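Local coordinates for dihydrodipicolinate reductase N-terminus domain-containing protein (Mycobacterium smegmatis, PDB 6IAQ), which binds NADP and acts as an amine dehydrogenase, probably making chiral amines by the asymmetric reductive amination of ketones, at residues Ser20-Met25 and Gln309-Ile314; Pro75-Ile80 and Asp316-Pro321; Asn147-Leu152 and Asp209-Asp214; Ile258-Glu261 and Val265-Phe268. All coordinates share one frame; numbering follows the deposited sequence.

Interaction 1: residues Ser20-Met25 and Gln309-Ile314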
loop_
_atom_site.group_PDB
_atom_site.type_symbol
_atom_site.label_atom_id
_atom_site.label_comp_id
_atom_site.label_asym_id
_atom_site.label_seq_id
_atom_site.Cartn_x
_atom_site.Cartn_y
_atom_site.Cartn_z
ATOM N N SER A 20 -7.722 24.932 -6.764
ATOM C CA SER A 20 -6.716 25.992 -6.544
ATOM C C SER A 20 -5.381 25.332 -6.188
ATOM O O SER A 20 -4.358 25.734 -6.745
ATOM C CB SER A 20 -7.157 26.995 -5.512
ATOM O OG SER A 20 -8.341 27.662 -5.968
ATOM N N ILE A 21 -5.396 24.323 -5.319
ATOM C CA ILE A 21 -4.155 23.601 -4.899
ATOM C C ILE A 21 -3.663 22.788 -6.101
ATOM O O ILE A 21 -2.447 22.797 -6.394
ATOM C CB ILE A 21 -4.425 22.712 -3.666
ATOM C CG1 ILE A 21 -4.925 23.537 -2.481
ATOM C CG2 ILE A 21 -3.180 21.920 -3.304
ATOM C CD1 ILE A 21 -5.487 22.721 -1.326
ATOM N N VAL A 22 -4.565 22.078 -6.744
ATOM C CA VAL A 22 -4.248 21.180 -7.879
ATOM C C VAL A 22 -3.551 21.979 -8.989
ATOM O O VAL A 22 -2.546 21.478 -9.537
ATOM C CB VAL A 22 -5.511 20.484 -8.377
ATOM C CG1 VAL A 22 -5.289 19.851 -9.739
ATOM C CG2 VAL A 22 -6.009 19.461 -7.358
ATOM N N ALA A 23 -4.061 23.173 -9.304
ATOM C CA ALA A 23 -3.542 24.009 -10.406
ATOM C C ALA A 23 -2.044 24.243 -10.194
ATOM O O ALA A 23 -1.268 24.002 -11.136
ATOM C CB ALA A 23 -4.338 25.290 -10.508
ATOM N N GLY A 24 -1.637 24.632 -8.989
ATOM C CA GLY A 24 -0.239 24.908 -8.631
ATOM C C GLY A 24 0.619 23.656 -8.774
ATOM O O GLY A 24 1.774 23.778 -9.261
ATOM N N MET A 25 0.086 22.489 -8.384
ATOM C CA MET A 25 0.813 21.202 -8.514
ATOM C C MET A 25 0.942 20.859 -10.007
ATOM O O MET A 25 1.993 20.368 -10.387
ATOM C CB MET A 25 0.095 20.059 -7.792
ATOM C CG MET A 25 0.095 20.184 -6.280
ATOM S SD MET A 25 -0.971 18.942 -5.512
ATOM C CE MET A 25 -0.661 19.335 -3.800
ATOM N N GLN A 309 -2.980 13.017 -5.091
ATOM C CA GLN A 309 -3.405 11.736 -5.692
ATOM C C GLN A 309 -4.063 11.988 -7.046
ATOM O O GLN A 309 -3.721 11.261 -7.998
ATOM C CB GLN A 309 -4.237 10.940 -4.706
ATOM C CG GLN A 309 -3.368 10.369 -3.589
ATOM C CD GLN A 309 -4.198 9.569 -2.631
ATOM O OE1 GLN A 309 -4.423 8.384 -2.829
ATOM N NE2 GLN A 309 -4.676 10.228 -1.598
ATOM N N MET A 310 -4.953 12.977 -7.160
ATOM C CA MET A 310 -5.588 13.290 -8.466
ATOM C C MET A 310 -4.491 13.676 -9.461
ATOM O O MET A 310 -4.537 13.213 -10.586
ATOM C CB MET A 310 -6.632 14.418 -8.374
ATOM C CG MET A 310 -7.267 14.700 -9.725
ATOM S SD MET A 310 -8.916 15.495 -9.620
ATOM C CE MET A 310 -8.351 17.025 -8.891
ATOM N N VAL A 311 -3.544 14.506 -9.074
ATOM C CA VAL A 311 -2.445 14.957 -9.978
ATOM C C VAL A 311 -1.612 13.748 -10.409
ATOM O O VAL A 311 -1.443 13.560 -11.637
ATOM C CB VAL A 311 -1.607 16.060 -9.327
ATOM C CG1 VAL A 311 -0.335 16.367 -10.115
ATOM C CG2 VAL A 311 -2.440 17.322 -9.147
ATOM N N ASN A 312 -1.162 12.930 -9.452
ATOM C CA ASN A 312 -0.218 11.810 -9.714
ATOM C C ASN A 312 -0.972 10.741 -10.515
ATOM O O ASN A 312 -0.290 9.926 -11.182
ATOM C CB ASN A 312 0.423 11.283 -8.428
ATOM C CG ASN A 312 1.321 12.298 -7.734
ATOM O OD1 ASN A 312 1.719 13.307 -8.325
ATOM N ND2 ASN A 312 1.647 12.052 -6.468
ATOM N N ARG A 313 -2.313 10.774 -10.532
ATOM C CA ARG A 313 -3.118 9.834 -11.356
ATOM C C ARG A 313 -3.197 10.267 -12.837
ATOM O O ARG A 313 -3.585 9.438 -13.675
ATOM C CB ARG A 313 -4.542 9.675 -10.816
ATOM C CG ARG A 313 -4.727 8.682 -9.678
ATOM C CD ARG A 313 -4.170 7.316 -10.007
ATOM N NE ARG A 313 -4.469 6.320 -8.998
ATOM C CZ ARG A 313 -3.929 5.095 -8.972
ATOM N NH1 ARG A 313 -3.052 4.702 -9.908
ATOM N NH2 ARG A 313 -4.277 4.263 -8.010
ATOM N N ILE A 314 -2.873 11.500 -13.189
ATOM C CA ILE A 314 -3.184 12.021 -14.555
ATOM C C ILE A 314 -2.487 11.157 -15.612
ATOM O O ILE A 314 -3.135 10.757 -16.582
ATOM C CB ILE A 314 -2.874 13.525 -14.687
ATOM C CG1 ILE A 314 -3.945 14.363 -13.972
ATOM C CG2 ILE A 314 -2.743 13.929 -16.154
ATOM C CD1 ILE A 314 -3.527 15.782 -13.736
#
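V311, whose side chain meets V22 and M25 across this contact, also holds the chain turn behind it: its carbonyl oxygen accepts the backbone N-H of I314, with 2.9 Å from I314 N to V311 O. No polar bond joins the two helical segments themselves, and the meeting illustrates how helices from distant parts of a sequence can seal against each other through aliphatic carbon contacts, most of them methyls. V22 divides its two branches between two partners. The V22 and V311 side chains slide past each other in opposite directions, with V22 CG1 3.9 Å from V311 CG2, while V22 CG2 meets the terminal methyl of M310, 3.7 Å from M310 CE. V22 and M310 cross at about a right angle; the bend at chi3 (65°) brings CE to V22. V311 CG2 settles between V22 and M25, one turn further along helix 17-28. Both M25 CB, at 4.0 Å, and M25 SD, at 4.2 Å, pass V311 CG2, while the extended chain carries the terminal methyl CE away. All four residues are buried. N312, beside them, gives ND2 to the backbone oxygens of G154 and A156 of the second subunit, so the dimer interface runs close by. The side chain of M310 is about 8 Å from the bound NADP. Helix 17-28, which follows the first Rossmann strand 9-13, is thus joined to the late helix 302-312, and V79 of strand 77-80 packs against both V22 and M310.

Interaction 2: residues Pro75-Ile80 and Asp316-Pro321; sequences PDIAVI and DVIAAP
I318 and I77, the two residues with most surface buried here, meet where a short C-terminal helix leans on the start of a central Rossmann strand, and D76 completes the trio. I318 puts CG1 and CD1 on the turn that leads into the strand: I318 CG1 lies 4.0 Å from D76 O, and I318 CD1 is 4.1 Å from D76 CB. The same CD1 also approaches the stem of the next residue, with 4.4 Å between I318 CD1 and I77 CB, so one ethyl arm spans both residues. I77 reaches further, to V317. With its CG1 branch opposite the backbone N (chi1 -170°) and a bend at the next bond (chi2 81°), it delivers its terminal methyl to the valine, where I77 CD1 is 4.0 Å from V317 CG1. The two side chains cross at roughly a right angle. The touching atoms are thus almost all aliphatic, although the contact borders a polar edge. D76 turns its carboxylate elsewhere, OD2 accepting the backbone N-H of R9, and its carbonyl oxygen takes a hydrogen bond from N102 ND2; both bonds tie the entrance of the strand to its neighbours. The contact is partly buried, with D76 and I318 nearer the surface than I77 and V317. Strand 77-80 runs between strands 9-13 and 102-105 of the parallel sheet; helix 86-98 packs on A78 and I80 from one face, while helix 314-319 approaches I77 from the other.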
loop_
_atom_site.group_PDB
_atom_site.type_symbol
_atom_site.label_atom_id
_atom_site.label_comp_id
_atom_site.label_asym_id
_atom_site.label_seq_id
_atom_site.Cartn_x
_atom_site.Cartn_y
_atom_site.Cartn_z
ATOM N N PRO A 75 -8.142 19.479 -24.682
ATOM C CA PRO A 75 -7.080 19.061 -23.777
ATOM C C PRO A 75 -6.950 17.532 -23.732
ATOM O O PRO A 75 -7.880 16.841 -24.077
ATOM C CB PRO A 75 -7.574 19.611 -22.426
ATOM C CG PRO A 75 -9.085 19.493 -22.531
ATOM C CD PRO A 75 -9.357 19.895 -23.965
ATOM N N ASP A 76 -5.811 17.048 -23.246
ATOM C CA ASP A 76 -5.574 15.606 -22.959
ATOM C C ASP A 76 -6.379 15.174 -21.733
ATOM O O ASP A 76 -6.676 13.964 -21.626
ATOM C CB ASP A 76 -4.092 15.345 -22.681
ATOM C CG ASP A 76 -3.235 15.663 -23.886
ATOM O OD1 ASP A 76 -3.411 14.983 -24.855
ATOM O OD2 ASP A 76 -2.434 16.632 -23.834
ATOM N N ILE A 77 -6.664 16.108 -20.821
ATOM C CA ILE A 77 -7.250 15.766 -19.491
ATOM C C ILE A 77 -8.037 16.972 -18.954
ATOM O O ILE A 77 -7.509 18.131 -18.978
ATOM C CB ILE A 77 -6.162 15.290 -18.493
ATOM C CG1 ILE A 77 -6.756 14.699 -17.207
ATOM C CG2 ILE A 77 -5.193 16.416 -18.183
ATOM C CD1 ILE A 77 -7.204 13.295 -17.316
ATOM N N ALA A 78 -9.229 16.678 -18.453
ATOM C CA ALA A 78 -10.030 17.579 -17.595
ATOM C C ALA A 78 -9.848 17.123 -16.145
ATOM O O ALA A 78 -10.031 15.932 -15.862
ATOM C CB ALA A 78 -11.483 17.514 -17.990
ATOM N N VAL A 79 -9.457 18.050 -15.283
ATOM C CA VAL A 79 -9.146 17.815 -13.846
ATOM C C VAL A 79 -10.302 18.435 -13.039
ATOM O O VAL A 79 -10.395 19.651 -13.018
ATOM C CB VAL A 79 -7.778 18.411 -13.504
ATOM C CG1 VAL A 79 -7.408 18.127 -12.072
ATOM C CG2 VAL A 79 -6.696 17.900 -14.467
ATOM N N ILE A 80 -11.225 17.611 -12.556
ATOM C CA ILE A 80 -12.553 18.062 -12.076
ATOM C C ILE A 80 -12.568 18.057 -10.541
ATOM O O ILE A 80 -12.377 16.989 -9.921
ATOM C CB ILE A 80 -13.673 17.192 -12.637
ATOM C CG1 ILE A 80 -13.575 17.076 -14.170
ATOM C CG2 ILE A 80 -15.026 17.750 -12.202
ATOM C CD1 ILE A 80 -14.599 16.140 -14.761
ATOM N N ASP A 316 -1.668 8.027 -15.488
ATOM C CA ASP A 316 -2.327 6.704 -15.429
ATOM C C ASP A 316 -3.618 6.783 -16.208
ATOM O O ASP A 316 -3.882 5.854 -16.962
ATOM C CB ASP A 316 -2.578 6.234 -13.995
ATOM C CG ASP A 316 -1.319 6.058 -13.162
ATOM O OD1 ASP A 316 -0.217 5.952 -13.783
ATOM O OD2 ASP A 316 -1.447 6.051 -11.913
ATOM N N VAL A 317 -4.389 7.869 -16.032
ATOM C CA VAL A 317 -5.760 7.975 -16.596
ATOM C C VAL A 317 -5.615 8.213 -18.106
ATOM O O VAL A 317 -6.346 7.580 -18.866
ATOM C CB VAL A 317 -6.580 9.057 -15.858
ATOM C CG1 VAL A 317 -7.844 9.438 -16.601
ATOM C CG2 VAL A 317 -6.933 8.588 -14.443
ATOM N N ILE A 318 -4.637 9.012 -18.539
ATOM C CA ILE A 318 -4.385 9.202 -19.998
ATOM C C ILE A 318 -4.018 7.856 -20.627
ATOM O O ILE A 318 -4.642 7.495 -21.640
ATOM C CB ILE A 318 -3.343 10.296 -20.266
ATOM C CG1 ILE A 318 -3.892 11.669 -19.844
ATOM C CG2 ILE A 318 -2.938 10.263 -21.742
ATOM C CD1 ILE A 318 -2.841 12.735 -19.729
ATOM N N ALA A 319 -3.095 7.111 -20.015
ATOM C CA ALA A 319 -2.577 5.819 -20.534
ATOM C C ALA A 319 -3.603 4.679 -20.403
ATOM O O ALA A 319 -3.402 3.650 -21.054
ATOM C CB ALA A 319 -1.297 5.475 -19.808
ATOM N N ALA A 320 -4.668 4.814 -19.611
ATOM C CA ALA A 320 -5.591 3.692 -19.274
ATOM C C ALA A 320 -6.530 3.410 -20.437
ATOM O O ALA A 320 -6.734 4.267 -21.280
ATOM C CB ALA A 320 -6.395 4.011 -18.043
ATOM N N PRO A 321 -7.175 2.230 -20.488
ATOM C CA PRO A 321 -8.218 1.959 -21.476
ATOM C C PRO A 321 -9.393 2.926 -21.387
ATOM O O PRO A 321 -9.655 3.495 -20.324
ATOM C CB PRO A 321 -8.731 0.556 -21.127
ATOM C CG PRO A 321 -7.555 -0.080 -20.402
ATOM C CD PRO A 321 -6.912 1.063 -19.634
#

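Interaction 3: residues Asn147-Leu152 and Asp209-Asp214; sequences NMIALL and DALVAD
Helix-on-helix packing above the mixed β-sheet of the C-terminal domain brings I149 and A150 against L211 and D214. The short helical segments run in broadly the same direction, at 40° to each other, with their axes 10.3 Å apart at the closest point. L211 contributes the largest share. Its CG lies beside the backbone N (chi1 -75°), and the extended arm beyond splits into two methyls with different tasks: L211 CD1 touches the branch methyl of I149, 4.1 Å from I149 CG2, at a slant, whereas L211 CD2 approaches the backbone, 4.1 Å from A150 N. The small side chain of A150 lets the leucine come this near, its CB standing 4.3 Å from L211 CD2. One turn further on, the carboxylate of D214 comes alongside the same methyl, with 3.6 Å between D214 OD2 and A150 CB. This is packing against a charged group whose bonding lies elsewhere: OD2 and OD1 form salt bridges with R332 and R334 of the second subunit. Those two arginines would be expected to stabilise the anion, and R332 also packs on A150. Beneath the pair, I149 rests on W285 of strand 282-288 and V212 on I258 of strand 249-260. Two helices laid side by side on one face of a sheet form a two-layer α/β arrangement, here with helix 147-152 also packing on the second subunit through M148 and L151.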
loop_
_atom_site.group_PDB
_atom_site.type_symbol
_atom_site.label_atom_id
_atom_site.label_comp_id
_atom_site.label_asym_id
_atom_site.label_seq_id
_atom_site.Cartn_x
_atom_site.Cartn_y
_atom_site.Cartn_z
ATOM N N ASN A 147 -6.578 1.303 -1.906
ATOM C CA ASN A 147 -5.413 0.532 -2.397
ATOM C C ASN A 147 -4.468 0.103 -1.232
ATOM O O ASN A 147 -3.939 -1.041 -1.283
ATOM C CB ASN A 147 -4.670 1.277 -3.497
ATOM C CG ASN A 147 -5.425 1.206 -4.830
ATOM O OD1 ASN A 147 -5.588 0.133 -5.374
ATOM N ND2 ASN A 147 -5.936 2.312 -5.352
ATOM N N MET A 148 -4.223 0.964 -0.241
ATOM C CA MET A 148 -3.336 0.612 0.896
ATOM C C MET A 148 -4.045 -0.405 1.796
ATOM O O MET A 148 -3.359 -1.263 2.408
ATOM C CB MET A 148 -2.982 1.841 1.747
ATOM C CG MET A 148 -1.842 1.526 2.722
ATOM S SD MET A 148 -1.269 3.034 3.496
ATOM C CE MET A 148 -0.116 3.542 2.229
ATOM N N ILE A 149 -5.370 -0.331 1.875
ATOM C CA ILE A 149 -6.160 -1.278 2.688
ATOM C C ILE A 149 -6.179 -2.651 2.007
ATOM O O ILE A 149 -5.939 -3.669 2.702
ATOM C CB ILE A 149 -7.567 -0.749 2.997
ATOM C CG1 ILE A 149 -7.538 0.628 3.651
ATOM C CG2 ILE A 149 -8.329 -1.745 3.856
ATOM C CD1 ILE A 149 -6.511 0.790 4.777
ATOM N N ALA A 150 -6.407 -2.705 0.700
ATOM C CA ALA A 150 -6.321 -3.972 -0.055
ATOM C C ALA A 150 -4.910 -4.567 0.077
ATOM O O ALA A 150 -4.784 -5.800 0.204
ATOM C CB ALA A 150 -6.712 -3.755 -1.494
ATOM N N LEU A 151 -3.864 -3.739 0.025
ATOM C CA LEU A 151 -2.472 -4.222 0.184
ATOM C C LEU A 151 -2.303 -4.846 1.587
ATOM O O LEU A 151 -1.719 -5.936 1.696
ATOM C CB LEU A 151 -1.509 -3.063 -0.069
ATOM C CG LEU A 151 -0.020 -3.381 0.108
ATOM C CD1 LEU A 151 0.429 -4.544 -0.752
ATOM C CD2 LEU A 151 0.838 -2.164 -0.217
ATOM N N LEU A 152 -2.773 -4.171 2.632
ATOM C CA LEU A 152 -2.686 -4.689 4.020
ATOM C C LEU A 152 -3.413 -6.039 4.100
ATOM O O LEU A 152 -2.872 -6.974 4.730
ATOM C CB LEU A 152 -3.296 -3.693 4.996
ATOM C CG LEU A 152 -3.198 -4.078 6.467
ATOM C CD1 LEU A 152 -1.751 -3.933 6.917
ATOM C CD2 LEU A 152 -4.126 -3.241 7.316
ATOM N N ASP A 209 -17.655 -0.846 -1.516
ATOM C CA ASP A 209 -17.980 -1.508 -2.813
ATOM C C ASP A 209 -16.661 -1.805 -3.527
ATOM O O ASP A 209 -16.505 -2.890 -4.082
ATOM C CB ASP A 209 -18.905 -0.661 -3.701
ATOM C CG ASP A 209 -20.352 -0.547 -3.213
ATOM O OD1 ASP A 209 -20.755 -1.352 -2.343
ATOM O OD2 ASP A 209 -21.082 0.354 -3.713
ATOM N N ALA A 210 -15.716 -0.862 -3.509
ATOM C CA ALA A 210 -14.394 -1.013 -4.164
ATOM C C ALA A 210 -13.621 -2.166 -3.502
ATOM O O ALA A 210 -13.041 -2.979 -4.250
ATOM C CB ALA A 210 -13.611 0.276 -4.099
ATOM N N LEU A 211 -13.571 -2.220 -2.164
ATOM C CA LEU A 211 -12.767 -3.254 -1.452
ATOM C C LEU A 211 -13.370 -4.635 -1.728
ATOM O O LEU A 211 -12.630 -5.556 -2.047
ATOM C CB LEU A 211 -12.727 -2.930 0.044
ATOM C CG LEU A 211 -11.815 -1.774 0.443
ATOM C CD1 LEU A 211 -11.952 -1.500 1.921
ATOM C CD2 LEU A 211 -10.367 -2.061 0.083
ATOM N N VAL A 212 -14.687 -4.741 -1.638
ATOM C CA VAL A 212 -15.430 -6.013 -1.885
ATOM C C VAL A 212 -15.172 -6.483 -3.319
ATOM O O VAL A 212 -14.813 -7.672 -3.497
ATOM C CB VAL A 212 -16.917 -5.837 -1.564
ATOM C CG1 VAL A 212 -17.771 -6.972 -2.112
ATOM C CG2 VAL A 212 -17.128 -5.668 -0.059
ATOM N N ALA A 213 -15.319 -5.596 -4.306
ATOM C CA ALA A 213 -15.126 -5.931 -5.733
ATOM C C ALA A 213 -13.658 -6.301 -5.970
ATOM O O ALA A 213 -13.397 -7.313 -6.670
ATOM C CB ALA A 213 -15.558 -4.780 -6.608
ATOM N N ASP A 214 -12.715 -5.528 -5.418
ATOM C CA ASP A 214 -11.268 -5.823 -5.603
ATOM C C ASP A 214 -10.937 -7.211 -5.018
ATOM O O ASP A 214 -10.083 -7.906 -5.561
ATOM C CB ASP A 214 -10.373 -4.744 -4.996
ATOM C CG ASP A 214 -8.903 -5.064 -5.161
ATOM O OD1 ASP A 214 -8.376 -4.909 -6.280
ATOM O OD2 ASP A 214 -8.319 -5.514 -4.178
#

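Interaction 4: residues Ile258-Glu261 and Val265-Phe268; sequences IETE and VFEF
The ring of F266 meets the partner strand with its edge: the carbonyl oxygen of I258 lies in the ring plane, 3.8 Å from F266 CD1, and the methyl of T260 approaches the same rim, 3.9 Å between T260 CG2 and F266 CE1. Neither ring face is used across this pair; V212 of helix 203-215 and L217 are among the residues that touch the ring from elsewhere. The setting is a β hairpin of the mixed sheet, formed by strands 249-260 and 265-273, and it shows how an antiparallel pair shares its work between backbone and side chains. I258 and F266 form a hydrogen-bonded pair. From I258 N to F266 O the bond is 2.8 Å, with 161° at the hydrogen, and the return bond from F266 N to I258 O is also 2.8 Å and nearly straight at 174°. I258 O does more than accept that N-H, because the CA-H of V265 makes a bent CA-H...O contact with it, 3.5 Å from V265 CA to I258 O. T260 places its hydroxyl between its backbone N and carbonyl carbon (chi1 66°); OG1 is thereby turned to P264 O in the hairpin turn, to which it is hydrogen-bonded, while the methyl is left for the ring. The non-hydrogen-bonded pair E259 and V265 has its side chains on the other sheet face from I258 and F266. E259 spends its charge on a salt bridge with R257, and its aliphatic stem meets the valine, 4.2 Å from E259 CG to V265 CG2.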
loop_
_atom_site.group_PDB
_atom_site.type_symbol
_atom_site.label_atom_id
_atom_site.label_comp_id
_atom_site.label_asym_id
_atom_site.label_seq_id
_atom_site.Cartn_x
_atom_site.Cartn_y
_atom_site.Cartn_z
ATOM N N ILE A 258 -20.661 -4.006 5.031
ATOM C CA ILE A 258 -20.971 -5.018 3.996
ATOM C C ILE A 258 -20.501 -6.375 4.507
ATOM O O ILE A 258 -19.288 -6.531 4.768
ATOM C CB ILE A 258 -20.338 -4.644 2.651
ATOM C CG1 ILE A 258 -20.825 -3.268 2.174
ATOM C CG2 ILE A 258 -20.598 -5.753 1.640
ATOM C CD1 ILE A 258 -20.334 -2.893 0.791
ATOM N N GLU A 259 -21.439 -7.314 4.641
ATOM C CA GLU A 259 -21.130 -8.746 4.879
ATOM C C GLU A 259 -21.030 -9.440 3.534
ATOM O O GLU A 259 -21.863 -9.149 2.663
ATOM C CB GLU A 259 -22.208 -9.402 5.723
ATOM C CG GLU A 259 -22.476 -8.653 6.996
ATOM C CD GLU A 259 -23.458 -9.376 7.906
ATOM O OE1 GLU A 259 -23.837 -10.528 7.579
ATOM O OE2 GLU A 259 -23.860 -8.771 8.918
ATOM N N THR A 260 -20.046 -10.310 3.376
ATOM C CA THR A 260 -19.881 -11.110 2.146
ATOM C C THR A 260 -20.389 -12.527 2.403
ATOM O O THR A 260 -20.356 -12.975 3.570
ATOM C CB THR A 260 -18.423 -11.081 1.679
ATOM O OG1 THR A 260 -17.623 -11.748 2.661
ATOM C CG2 THR A 260 -17.942 -9.665 1.451
ATOM N N GLU A 261 -20.819 -13.207 1.338
ATOM C CA GLU A 261 -21.202 -14.638 1.414
ATOM C C GLU A 261 -19.978 -15.427 1.902
ATOM O O GLU A 261 -20.147 -16.305 2.741
ATOM C CB GLU A 261 -21.745 -15.129 0.067
ATOM C CG GLU A 261 -23.064 -14.490 -0.352
ATOM C CD GLU A 261 -24.285 -14.750 0.542
ATOM O OE1 GLU A 261 -24.151 -15.370 1.648
ATOM O OE2 GLU A 261 -25.396 -14.296 0.154
ATOM N N VAL A 265 -16.266 -9.532 6.654
ATOM C CA VAL A 265 -17.157 -8.372 6.900
ATOM C C VAL A 265 -16.306 -7.110 6.807
ATOM O O VAL A 265 -15.183 -7.091 7.370
ATOM C CB VAL A 265 -17.824 -8.494 8.275
ATOM C CG1 VAL A 265 -18.638 -7.259 8.609
ATOM C CG2 VAL A 265 -18.658 -9.773 8.368
ATOM N N PHE A 266 -16.836 -6.088 6.144
ATOM C CA PHE A 266 -16.192 -4.767 6.001
ATOM C C PHE A 266 -17.032 -3.730 6.721
ATOM O O PHE A 266 -18.277 -3.717 6.530
ATOM C CB PHE A 266 -16.051 -4.414 4.528
ATOM C CG PHE A 266 -15.207 -5.380 3.755
ATOM C CD1 PHE A 266 -15.735 -6.580 3.313
ATOM C CD2 PHE A 266 -13.881 -5.095 3.491
ATOM C CE1 PHE A 266 -14.946 -7.480 2.623
ATOM C CE2 PHE A 266 -13.106 -5.990 2.775
ATOM C CZ PHE A 266 -13.647 -7.169 2.321
ATOM N N GLU A 267 -16.377 -2.863 7.485
ATOM C CA GLU A 267 -17.062 -1.788 8.238
ATOM C C GLU A 267 -16.208 -0.524 8.191
ATOM O O GLU A 267 -14.983 -0.610 8.388
ATOM C CB GLU A 267 -17.365 -2.238 9.667
ATOM C CG GLU A 267 -18.329 -1.313 10.375
ATOM C CD GLU A 267 -18.954 -1.860 11.648
ATOM O OE1 GLU A 267 -19.915 -2.651 11.561
ATOM O OE2 GLU A 267 -18.475 -1.505 12.714
ATOM N N PHE A 268 -16.840 0.620 7.946
ATOM C CA PHE A 268 -16.134 1.918 7.804
ATOM C C PHE A 268 -16.961 3.028 8.439
ATOM O O PHE A 268 -18.100 3.287 8.017
ATOM C CB PHE A 268 -15.812 2.156 6.324
ATOM C CG PHE A 268 -15.109 3.459 6.047
ATOM C CD1 PHE A 268 -13.904 3.757 6.671
ATOM C CD2 PHE A 268 -15.593 4.338 5.097
ATOM C CE1 PHE A 268 -13.239 4.942 6.407
ATOM C CE2 PHE A 268 -14.942 5.533 4.841
ATOM C CZ PHE A 268 -13.759 5.829 5.482
#

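Interactions 1 and 2 belong to the Rossmann part and show the C-terminal helices 302-312 and 314-319 returning to it; they touch each other, I314 packing on V79. Interactions 3 and 4 lie in the C-terminal domain, where helix 203-215 of interaction 3 lies on the hairpin of interaction 4, with L211 packing on F266. Interactions 1, 3 and 4 are buried contacts and interaction 2 is partly buried. Chemistry follows place: interactions 1 and 2 are apolar across their segments, and interaction 3 sets a carboxylate against a methyl beside the second subunit. Interaction 4, farthest from the chain's centre, alone depends on backbone hydrogen bonds. Both interactions 1 and 3 adjoin the dimer partner.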